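Local atomic coordinates of putative uncharacterized protein (Enterobacter cloacae, PDB entry 4HFK), a protein that probably acts as an immunity protein of a type VI secretion system, protecting the cell against a cognate amidase effector. Residues Phe15-Gln20 with Ala42-Ala47; Val63-Gln68 with Thr84-Ser89; Ile24-Asp29 with Lys57-Ile62. One frame throughout, in Å; residues are numbered along the deposited sequence.

Contact 1: Phe15-Gln20 with Ala42-Ala47; sequences FENWVQ and AAWLEA
With CG anti to the carbonyl carbon (chi1 -62°), Trp44 carries its indole across to Asn17, whose own CG takes the same setting, while Trp18 turns CG the other way, anti to its backbone N. The setting is an antiparallel alpha-hairpin formed by helices 11-27 and 31-47. Their local axes run at 155° and approach to 8.4 Å, and the nearest CA atoms, those of Trp18 and Trp44, are 5.4 Å apart. The chief interaction is CH-pi: Asn17 CB sits 3.5 Å from the centroid of the Trp44 five-membered ring, 16° off its normal, and thus squarely over one face. Further out over that same face, the amide follows with ND2 3.3 Å from Trp44 CH2, its plane steeply inclined to the indole. Phe9 makes an edge-to-face contact with Trp44, and Leu81 of the second subunit also packs on it. Leu45 and Glu46 give backbone carbonyls to basic side chains of another protein's chain, probably the effector. The two tryptophans meet through their methylenes, Trp18 CB lying 3.9 Å from Trp44 CB. Trp18 runs alongside Leu45 in the same direction, with Trp18 CD1 4.0 Å from Leu45 CB.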
# COMPACT_ATOMS: atom_id res chain seq x y z
N PHE B 15 -4.08 9.10 7.33
CA PHE B 15 -2.74 9.16 7.89
C PHE B 15 -1.97 7.84 7.69
O PHE B 15 -0.79 7.85 7.30
CB PHE B 15 -2.79 9.54 9.37
CG PHE B 15 -1.45 9.91 9.94
CD1 PHE B 15 -0.86 11.13 9.61
CD2 PHE B 15 -0.77 9.05 10.78
CE1 PHE B 15 0.38 11.48 10.12
CE2 PHE B 15 0.48 9.39 11.30
CZ PHE B 15 1.06 10.61 10.97
N GLU B 16 -2.63 6.72 7.94
CA GLU B 16 -2.02 5.41 7.69
C GLU B 16 -1.53 5.26 6.24
O GLU B 16 -0.43 4.77 5.99
CB GLU B 16 -3.01 4.28 8.01
CG GLU B 16 -3.26 4.10 9.51
CD GLU B 16 -4.55 3.34 9.81
OE1 GLU B 16 -5.23 2.89 8.85
OE2 GLU B 16 -4.88 3.20 11.00
N ASN B 17 -2.37 5.67 5.30
CA ASN B 17 -2.03 5.58 3.89
C ASN B 17 -0.89 6.52 3.53
O ASN B 17 -0.02 6.16 2.73
CB ASN B 17 -3.28 5.80 3.03
CG ASN B 17 -4.32 4.70 3.24
OD1 ASN B 17 -4.00 3.64 3.78
ND2 ASN B 17 -5.58 4.97 2.85
N TRP B 18 -0.86 7.71 4.12
CA TRP B 18 0.30 8.58 3.98
C TRP B 18 1.57 7.83 4.42
O TRP B 18 2.56 7.78 3.67
CB TRP B 18 0.16 9.88 4.78
CG TRP B 18 1.36 10.80 4.59
CD1 TRP B 18 1.55 11.72 3.59
CD2 TRP B 18 2.54 10.86 5.42
NE1 TRP B 18 2.77 12.36 3.75
CE2 TRP B 18 3.39 11.85 4.86
CE3 TRP B 18 2.95 10.20 6.58
CZ2 TRP B 18 4.64 12.18 5.42
CZ3 TRP B 18 4.18 10.53 7.14
CH2 TRP B 18 5.01 11.51 6.56
N VAL B 19 1.53 7.26 5.61
CA VAL B 19 2.70 6.56 6.16
C VAL B 19 3.10 5.40 5.25
O VAL B 19 4.30 5.22 4.95
CB VAL B 19 2.44 6.01 7.58
CG1 VAL B 19 3.60 5.10 8.03
CG2 VAL B 19 2.26 7.16 8.58
N GLN B 20 2.12 4.63 4.80
CA GLN B 20 2.40 3.47 3.95
C GLN B 20 3.01 3.89 2.61
O GLN B 20 4.02 3.33 2.17
CB GLN B 20 1.12 2.65 3.70
CG GLN B 20 1.40 1.18 3.32
CD GLN B 20 0.96 0.83 1.91
OE1 GLN B 20 0.62 1.71 1.12
NE2 GLN B 20 0.95 -0.47 1.60
N ALA B 42 1.51 12.74 -0.98
CA ALA B 42 1.14 14.15 -0.85
C ALA B 42 -0.36 14.38 -1.03
O ALA B 42 -0.90 15.40 -0.59
CB ALA B 42 1.96 15.04 -1.82
N ALA B 43 -1.05 13.44 -1.68
CA ALA B 43 -2.50 13.55 -1.82
C ALA B 43 -3.18 13.22 -0.49
O ALA B 43 -4.15 13.87 -0.10
CB ALA B 43 -3.02 12.63 -2.91
N TRP B 44 -2.68 12.19 0.20
CA TRP B 44 -3.17 11.88 1.54
C TRP B 44 -2.85 13.03 2.49
O TRP B 44 -3.63 13.35 3.39
CB TRP B 44 -2.55 10.58 2.07
CG TRP B 44 -2.87 9.34 1.24
CD1 TRP B 44 -1.99 8.59 0.51
CD2 TRP B 44 -4.16 8.73 1.08
NE1 TRP B 44 -2.66 7.55 -0.09
CE2 TRP B 44 -3.99 7.61 0.24
CE3 TRP B 44 -5.44 9.02 1.58
CZ2 TRP B 44 -5.06 6.77 -0.12
CZ3 TRP B 44 -6.50 8.19 1.21
CH2 TRP B 44 -6.30 7.08 0.37
N LEU B 45 -1.68 13.64 2.31
CA LEU B 45 -1.29 14.77 3.15
C LEU B 45 -2.32 15.89 3.05
O LEU B 45 -2.77 16.42 4.07
CB LEU B 45 0.09 15.32 2.75
CG LEU B 45 0.52 16.59 3.52
CD1 LEU B 45 0.93 16.24 4.95
CD2 LEU B 45 1.67 17.33 2.81
N GLU B 46 -2.67 16.27 1.83
CA GLU B 46 -3.65 17.34 1.62
C GLU B 46 -4.99 17.00 2.28
O GLU B 46 -5.65 17.86 2.86
CB GLU B 46 -3.87 17.58 0.12
CG GLU B 46 -5.03 18.52 -0.21
CD GLU B 46 -4.69 19.99 0.00
OE1 GLU B 46 -3.49 20.34 0.02
OE2 GLU B 46 -5.62 20.81 0.13
N ALA B 47 -5.37 15.73 2.20
CA ALA B 47 -6.67 15.28 2.71
C ALA B 47 -6.69 15.25 4.24
O ALA B 47 -7.73 15.47 4.86
CB ALA B 47 -7.01 13.90 2.17

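Contact 2: Val63-Gln68 with Thr84-Ser89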
# COMPACT_ATOMS: atom_id res chain seq x y z
N VAL B 63 11.72 5.86 9.33
CA VAL B 63 13.12 5.54 9.05
C VAL B 63 13.67 4.52 10.06
O VAL B 63 14.40 3.60 9.69
CB VAL B 63 14.00 6.82 9.01
CG1 VAL B 63 15.47 6.46 8.91
CG2 VAL B 63 13.60 7.69 7.82
N SER B 64 13.26 4.67 11.32
CA SER B 64 13.68 3.77 12.37
C SER B 64 13.08 2.37 12.23
O SER B 64 13.78 1.37 12.37
CB SER B 64 13.33 4.36 13.74
OG SER B 64 13.74 3.48 14.78
N LEU B 65 11.78 2.29 11.95
CA LEU B 65 11.11 1.00 11.85
C LEU B 65 11.50 0.22 10.58
O LEU B 65 11.56 -1.01 10.60
CB LEU B 65 9.58 1.15 11.94
CG LEU B 65 9.01 1.47 13.32
CD1 LEU B 65 7.48 1.53 13.29
CD2 LEU B 65 9.45 0.44 14.34
N LEU B 66 11.79 0.94 9.50
CA LEU B 66 12.20 0.31 8.24
C LEU B 66 13.46 -0.55 8.41
O LEU B 66 13.68 -1.49 7.65
CB LEU B 66 12.43 1.36 7.14
CG LEU B 66 11.19 1.81 6.35
CD1 LEU B 66 11.55 2.87 5.33
CD2 LEU B 66 10.52 0.62 5.65
N LYS B 67 14.25 -0.24 9.44
CA LYS B 67 15.47 -1.01 9.71
C LYS B 67 15.18 -2.43 10.20
O LYS B 67 16.04 -3.31 10.12
CB LYS B 67 16.34 -0.27 10.72
CG LYS B 67 16.86 1.07 10.21
CD LYS B 67 17.59 1.84 11.31
CE LYS B 67 18.20 3.13 10.75
NZ LYS B 67 18.90 3.91 11.81
N GLN B 68 13.98 -2.66 10.72
CA GLN B 68 13.60 -3.99 11.17
C GLN B 68 13.60 -4.94 9.98
O GLN B 68 13.11 -4.59 8.90
CB GLN B 68 12.21 -3.97 11.81
CG GLN B 68 12.18 -3.45 13.24
CD GLN B 68 11.37 -4.36 14.14
OE1 GLN B 68 10.27 -4.78 13.78
NE2 GLN B 68 11.93 -4.70 15.30
N THR B 84 2.96 -1.71 5.47
CA THR B 84 1.64 -1.71 6.10
C THR B 84 1.77 -1.93 7.61
O THR B 84 1.06 -1.29 8.40
CB THR B 84 0.69 -2.75 5.47
OG1 THR B 84 0.36 -2.31 4.14
CG2 THR B 84 -0.60 -2.87 6.28
N LEU B 85 2.68 -2.81 8.01
CA LEU B 85 2.89 -3.06 9.44
C LEU B 85 3.29 -1.77 10.13
O LEU B 85 2.80 -1.45 11.23
CB LEU B 85 3.94 -4.14 9.67
CG LEU B 85 3.61 -5.51 9.08
CD1 LEU B 85 4.62 -6.55 9.52
CD2 LEU B 85 2.20 -5.96 9.46
N ILE B 86 4.17 -1.01 9.48
CA ILE B 86 4.64 0.26 10.03
C ILE B 86 3.50 1.27 10.15
O ILE B 86 3.37 1.94 11.18
CB ILE B 86 5.81 0.83 9.18
CG1 ILE B 86 7.08 0.01 9.42
CG2 ILE B 86 6.06 2.30 9.52
CD1 ILE B 86 8.26 0.35 8.48
N ALA B 87 2.68 1.38 9.11
CA ALA B 87 1.55 2.31 9.11
C ALA B 87 0.59 2.05 10.28
O ALA B 87 -0.04 2.97 10.81
CB ALA B 87 0.81 2.24 7.79
N ASN B 88 0.49 0.78 10.66
CA ASN B 88 -0.44 0.37 11.71
C ASN B 88 0.24 0.04 13.03
O ASN B 88 -0.36 -0.63 13.89
CB ASN B 88 -1.25 -0.84 11.22
CG ASN B 88 -2.20 -0.46 10.11
OD1 ASN B 88 -3.31 0.01 10.37
ND2 ASN B 88 -1.76 -0.62 8.86
N SER B 89 1.47 0.51 13.21
CA SER B 89 2.22 0.19 14.42
C SER B 89 1.86 1.10 15.59
O SER B 89 1.36 2.21 15.39
CB SER B 89 3.73 0.29 14.15
OG SER B 89 4.11 1.65 13.99
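Apolar packing joins Leu65 and Leu66 to Ile86, whose unbranched arm carries most of it. Ile86 CG1 meets Leu65 CB at 3.7 Å, and CD1 goes on to Leu66 CD2 at 3.6 Å, crossing that leucine at about a right angle and also nearing its backbone N. The isoleucine is therefore wedged between two consecutive side chains. The leucine tip adds a mixed contact, Leu65 CD1 lying 3.4 Å from Ser89 OG, a van der Waals approach rather than a polar bond.

Hydrogen bonding belongs mainly to the 84-89 side. Ser89 OG occupies the crowded position between backbone N and carbonyl carbon (chi1 71°), and from there it donates to Ile86 O at 2.9 Å; Ser89 N gives the same oxygen a second bond. The hydroxyl is further fixed by Ile92 N. Asn88 ND2 bonds to Thr84 O at 2.9 Å and nearly straight, 165° at the hydrogen, while Asn88 N reaches that oxygen from the opposite face of its carbonyl plane. Lys82 NZ also hydrogen-bonds to the carbonyls of Leu66 and Gln68.

Side-chain and backbone donors returning to last-turn carbonyls are typical of helix C-termini, here that of helix 79-87 packed on helix 52-66 in an all-alpha domain.

Contact 3: Ile24-Asp29 with Lys57-Ile62; sequences IGKIAD and KADEVI
Lys26 approaches the Asp59 carboxylate from one side of its plane: Lys26 CE, 3.2 Å from Asp59 OD1, stands well above it, while NZ comes in obliquely on the same side. Arg22 NE makes a salt bridge to the same oxygen, Asp59 OD1, and is the stronger polar partner of this carboxylate. The Lys26 salt bridge is long, NZ to Asp59 OD1 at 3.4 Å, and since OD1 sits too close to another atom of the model its exact place is less sure. A water takes a hydrogen bond from Lys26 NZ at 2.9 Å and probably gives one to Asp59 OD2, although that second distance is implausibly short and therefore doubtful.

Two torsions account for the meeting. Asp59 has CG anti to its backbone N (chi1 -161°), which carries the acid toward the lysine although its CB does not point there. Lys26 runs extended as far as CE and bends at its last torsion (chi4 -55°), turning NZ to the acid.

The contact joins the C-terminal turn of helix 11-27 to the middle of helix 52-66, two members of an all-alpha domain. The nearest CA atoms, of Lys26 and Ile62, are 9.0 Å apart, so side chains rather than backbones make the contact. The aliphatic part of Lys26 crosses Ile62 at about a right angle, with CD 3.6 Å from the branch methyl Ile62 CG2. Ile62 itself is buried, touching Val19 and Cys23 of the first helix, whereas Lys26 and Asp59 are partly exposed. Arg22 NH2 also comes close to Lys26 NZ, so two basic groups gather at one carboxylate, which would probably favour its ionised form. Past Lys26, Ala28 N still bonds to Ile24 O at 2.9 Å as the helix ends.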
# COMPACT_ATOMS: atom_id res chain seq x y z
N ILE B 24 6.74 3.04 1.09
CA ILE B 24 6.97 2.46 -0.23
C ILE B 24 8.00 3.29 -0.99
O ILE B 24 8.89 2.74 -1.64
CB ILE B 24 5.66 2.36 -1.03
CG1 ILE B 24 4.75 1.30 -0.39
CG2 ILE B 24 5.94 1.98 -2.48
CD1 ILE B 24 3.34 1.27 -0.94
N GLY B 25 7.89 4.61 -0.89
CA GLY B 25 8.83 5.52 -1.53
C GLY B 25 10.24 5.35 -1.02
O GLY B 25 11.21 5.48 -1.77
N LYS B 26 10.38 5.07 0.28
CA LYS B 26 11.69 4.88 0.87
C LYS B 26 12.33 3.54 0.52
O LYS B 26 13.55 3.45 0.49
CB LYS B 26 11.61 5.02 2.40
CG LYS B 26 11.34 6.44 2.87
CD LYS B 26 11.41 6.53 4.39
CE LYS B 26 11.02 7.93 4.86
NZ LYS B 26 11.86 8.99 4.20
N ILE B 27 11.53 2.50 0.28
CA ILE B 27 12.10 1.18 -0.01
C ILE B 27 12.18 0.85 -1.51
O ILE B 27 12.84 -0.11 -1.90
CB ILE B 27 11.36 0.02 0.71
CG1 ILE B 27 9.86 0.07 0.44
CG2 ILE B 27 11.61 0.06 2.20
CD1 ILE B 27 9.38 -0.92 -0.59
N ALA B 28 11.50 1.64 -2.33
CA ALA B 28 11.45 1.37 -3.76
C ALA B 28 12.84 1.55 -4.39
O ALA B 28 13.49 2.57 -4.18
CB ALA B 28 10.46 2.29 -4.43
N ASP B 29 13.29 0.54 -5.13
CA ASP B 29 14.56 0.62 -5.85
C ASP B 29 14.19 1.04 -7.26
O ASP B 29 14.39 0.31 -8.23
CB ASP B 29 15.27 -0.74 -5.88
CG ASP B 29 14.42 -1.83 -6.52
OD1 ASP B 29 13.18 -1.81 -6.34
OD2 ASP B 29 14.99 -2.67 -7.26
N LYS B 57 7.39 13.97 12.55
CA LYS B 57 7.74 12.93 13.52
C LYS B 57 7.53 11.53 12.94
O LYS B 57 8.35 10.64 13.15
CB LYS B 57 6.94 13.09 14.81
CG LYS B 57 7.25 14.38 15.56
CD LYS B 57 6.54 14.41 16.91
CE LYS B 57 6.86 15.68 17.68
NZ LYS B 57 6.10 15.74 18.96
N ALA B 58 6.44 11.34 12.21
CA ALA B 58 6.14 10.04 11.60
C ALA B 58 7.24 9.60 10.65
O ALA B 58 7.57 8.42 10.56
CB ALA B 58 4.80 10.09 10.88
N ASP B 59 7.81 10.56 9.92
CA ASP B 59 8.88 10.25 8.99
C ASP B 59 10.11 9.70 9.72
O ASP B 59 10.79 8.82 9.22
CB ASP B 59 9.26 11.48 8.16
CG ASP B 59 10.01 11.12 6.90
OD1 ASP B 59 9.41 10.44 6.03
OD2 ASP B 59 11.19 11.50 6.78
N GLU B 60 10.38 10.23 10.91
CA GLU B 60 11.46 9.70 11.74
C GLU B 60 11.15 8.28 12.21
O GLU B 60 12.02 7.41 12.20
CB GLU B 60 11.69 10.59 12.97
CG GLU B 60 12.24 11.97 12.65
N VAL B 61 9.90 8.06 12.62
CA VAL B 61 9.49 6.74 13.08
C VAL B 61 9.64 5.75 11.93
O VAL B 61 10.17 4.65 12.11
CB VAL B 61 8.04 6.75 13.63
CG1 VAL B 61 7.56 5.34 13.90
CG2 VAL B 61 7.97 7.59 14.90
N ILE B 62 9.20 6.16 10.75
CA ILE B 62 9.34 5.34 9.54
C ILE B 62 10.79 4.90 9.31
O ILE B 62 11.07 3.71 9.11
CB ILE B 62 8.82 6.11 8.31
CG1 ILE B 62 7.29 6.22 8.36
CG2 ILE B 62 9.24 5.43 7.03
CD1 ILE B 62 6.72 7.16 7.32
O HOH W 1 13.26 11.07 5.60

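Overall arrangement
From the N terminus, helix 11-27 opens both contact 1 and contact 3. Contact 1 closes first, when helix 31-47 folds back on it. Contact 3 starts inside that loop and closes at 57-62, beyond helix 31-47, so the two cross and bind three successive helices together. Contact 2 opens directly afterwards at 63-68 and closes at 84-89, in series with both, bringing helix 79-87 back after a long connection. Further touches join the contacts: Gln20 to Thr84 by a probable hydrogen bond, Val19 to Ile62, and Leu66 to Lys26 and Ile27. Contacts 1 and 2 lie on opposite sides of the chain's centre, their centres about 15 Å apart.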